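Local coordinates for metastasis-associated protein MTA1 (Homo sapiens, PDB 6G16), which probably serves as a subunit of the NuRD chromatin-remodelling and deacetylase complex, where its R1 region recruits a histone chaperone of the RBBP4/RBBP7 type, at residues L24-E27 with P31-A34. Sequence-based numbering, arbitrary orientation.
Sequences LCRE and PWHA
Arg26 runs past Trp32 and on to Pro31, and its chain carries most of this contact. CB is still too far to touch the indole, at 5.2 Å from Trp32 CZ3. CG is anti to the backbone N (chi1 -179°), and this step brings it to the six-membered ring. Arg26 CG meets Trp32 CZ3 at 3.9 Å. The approach is at the ring edge, near the ring plane, not over a face. CD follows close behind, 4.4 Å from Trp32 CZ3. The chain then bends about the CG-CD bond (chi3 -58°), so NE turns off and the guanidinium comes round beside the proline. Its plane is nearly parallel to the indole, 16° apart, but the groups do not stack, because Trp32 CZ3 lies at the guanidinium edge. At the tip, NH1 lies 3.9 Å from Pro31 CG. This is a van der Waals contact.

The same NH1 forms a salt bridge outside the two segments, with an acidic side chain of the partner protein, which is its main polar contact. On the other branch, NH2 lies close to Arg23 NH1, a like-charged neighbour.

The backbone adds a second touch: Arg26 O is 3.8 Å from Pro31 CD. Further round the same indole edge, Glu27 OE1 lies 4.3 Å from Trp32 CH2. No hydrogen bond links the two segments. They meet by van der Waals contact of carbon and polar atoms.

Cys25, before Arg26, packs on helix 44-53, while Trp32 and Ala34 pack on the partner protein. The contact thus spans a short link between two consecutive short helices, 26-29 and 31-34, in the MTA R1 domain, on the side that meets the other protein.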
ATOM      1  N   LEU B  24     -25.165 -17.948   2.992  1.00 55.03           N
ATOM      2  CA  LEU B  24     -26.045 -18.920   3.657  1.00 56.52           C
ATOM      3  C   LEU B  24     -25.671 -19.281   5.082  1.00 58.53           C
ATOM      4  O   LEU B  24     -26.551 -19.380   5.936  1.00 62.65           O
ATOM      5  CB  LEU B  24     -26.090 -20.229   2.866  1.00 56.32           C
ATOM      6  CG  LEU B  24     -27.120 -20.321   1.732  1.00 57.15           C
ATOM      7  CD1 LEU B  24     -27.372 -21.805   1.434  1.00 57.01           C
ATOM      8  CD2 LEU B  24     -28.442 -19.597   2.074  1.00 57.75           C
ATOM      9  N   CYS B  25     -24.379 -19.495   5.317  1.00 55.62           N
ATOM     10  CA  CYS B  25     -23.885 -19.952   6.602  1.00 54.54           C
ATOM     11  C   CYS B  25     -23.202 -18.814   7.372  1.00 53.88           C
ATOM     12  O   CYS B  25     -22.317 -19.024   8.221  1.00 51.58           O
ATOM     13  CB  CYS B  25     -22.961 -21.139   6.385  1.00 57.37           C
ATOM     14  SG  CYS B  25     -23.756 -22.412   5.362  1.00 61.76           S
ATOM     15  N   ARG B  26     -23.664 -17.599   7.092  1.00 54.20           N
ATOM     16  CA  ARG B  26     -23.287 -16.411   7.850  1.00 55.68           C
ATOM     17  C   ARG B  26     -23.134 -16.657   9.357  1.00 54.16           C
ATOM     18  O   ARG B  26     -22.189 -16.186   9.952  1.00 53.48           O
ATOM     19  CB  ARG B  26     -24.320 -15.302   7.585  1.00 58.09           C
ATOM     20  CG  ARG B  26     -24.048 -13.986   8.301  1.00 65.26           C
ATOM     21  CD  ARG B  26     -24.870 -12.831   7.736  1.00 71.71           C
ATOM     22  NE  ARG B  26     -24.631 -12.624   6.302  1.00 82.00           N
ATOM     23  CZ  ARG B  26     -23.580 -11.986   5.771  1.00 93.62           C
ATOM     24  NH1 ARG B  26     -22.630 -11.457   6.546  1.00100.28           N
ATOM     25  NH2 ARG B  26     -23.474 -11.858   4.445  1.00 93.90           N
ATOM     26  N   GLU B  27     -24.059 -17.388   9.962  1.00 59.08           N
ATOM     27  CA  GLU B  27     -24.068 -17.556  11.429  1.00 63.06           C
ATOM     28  C   GLU B  27     -22.968 -18.492  11.930  1.00 61.14           C
ATOM     29  O   GLU B  27     -22.561 -18.411  13.093  1.00 60.66           O
ATOM     30  CB  GLU B  27     -25.440 -18.056  11.934  1.00 66.37           C
ATOM     31  CG  GLU B  27     -26.678 -17.290  11.461  1.00 70.70           C
ATOM     32  CD  GLU B  27     -26.564 -15.775  11.563  1.00 75.11           C
ATOM     33  OE1 GLU B  27     -25.805 -15.283  12.452  1.00 76.02           O
ATOM     34  OE2 GLU B  27     -27.251 -15.088  10.748  1.00 75.31           O
ATOM     35  N   PRO B  31     -18.293 -13.796   9.346  1.00 52.44           N
ATOM     36  CA  PRO B  31     -17.254 -13.106   8.558  1.00 52.87           C
ATOM     37  C   PRO B  31     -16.608 -11.912   9.248  1.00 52.71           C
ATOM     38  O   PRO B  31     -15.414 -11.691   9.088  1.00 50.40           O
ATOM     39  CB  PRO B  31     -18.010 -12.621   7.299  1.00 52.73           C
ATOM     40  CG  PRO B  31     -19.296 -13.353   7.265  1.00 52.67           C
ATOM     41  CD  PRO B  31     -19.605 -13.764   8.677  1.00 53.53           C
ATOM     42  N   TRP B  32     -17.419 -11.138   9.963  1.00 54.84           N
ATOM     43  CA  TRP B  32     -16.962  -9.989  10.750  1.00 56.48           C
ATOM     44  C   TRP B  32     -15.856 -10.398  11.733  1.00 56.20           C
ATOM     45  O   TRP B  32     -14.877  -9.665  11.935  1.00 60.68           O
ATOM     46  CB  TRP B  32     -18.144  -9.321  11.483  1.00 59.59           C
ATOM     47  CG  TRP B  32     -18.931 -10.249  12.413  1.00 62.22           C
ATOM     48  CD1 TRP B  32     -18.656 -10.521  13.720  1.00 62.00           C
ATOM     49  CD2 TRP B  32     -20.109 -11.023  12.078  1.00 62.51           C
ATOM     50  NE1 TRP B  32     -19.587 -11.414  14.222  1.00 65.26           N
ATOM     51  CE2 TRP B  32     -20.483 -11.737  13.235  1.00 62.79           C
ATOM     52  CE3 TRP B  32     -20.877 -11.175  10.910  1.00 61.68           C
ATOM     53  CZ2 TRP B  32     -21.596 -12.597  13.267  1.00 64.70           C
ATOM     54  CZ3 TRP B  32     -21.978 -12.031  10.938  1.00 63.75           C
ATOM     55  CH2 TRP B  32     -22.328 -12.729  12.113  1.00 64.73           C
ATOM     56  N   HIS B  33     -16.017 -11.584  12.311  1.00 54.32           N
ATOM     57  CA  HIS B  33     -15.068 -12.168  13.262  1.00 52.05           C
ATOM     58  C   HIS B  33     -13.888 -12.819  12.549  1.00 49.55           C
ATOM     59  O   HIS B  33     -12.740 -12.527  12.860  1.00 52.08           O
ATOM     60  CB  HIS B  33     -15.810 -13.178  14.139  1.00 50.74           C
ATOM     61  CG  HIS B  33     -14.929 -13.951  15.057  1.00 50.77           C
ATOM     62  ND1 HIS B  33     -14.437 -13.434  16.232  1.00 51.00           N
ATOM     63  CD2 HIS B  33     -14.466 -15.218  14.984  1.00 53.03           C
ATOM     64  CE1 HIS B  33     -13.695 -14.343  16.839  1.00 49.68           C
ATOM     65  NE2 HIS B  33     -13.697 -15.435  16.102  1.00 52.49           N
ATOM     66  N   ALA B  34     -14.181 -13.693  11.592  1.00 47.39           N
ATOM     67  CA  ALA B  34     -13.147 -14.330  10.745  1.00 44.66           C
ATOM     68  C   ALA B  34     -12.228 -13.343  10.030  1.00 41.94           C
ATOM     69  O   ALA B  34     -11.036 -13.582   9.906  1.00 39.38           O
ATOM     70  CB  ALA B  34     -13.798 -15.233   9.724  1.00 45.16           C
TER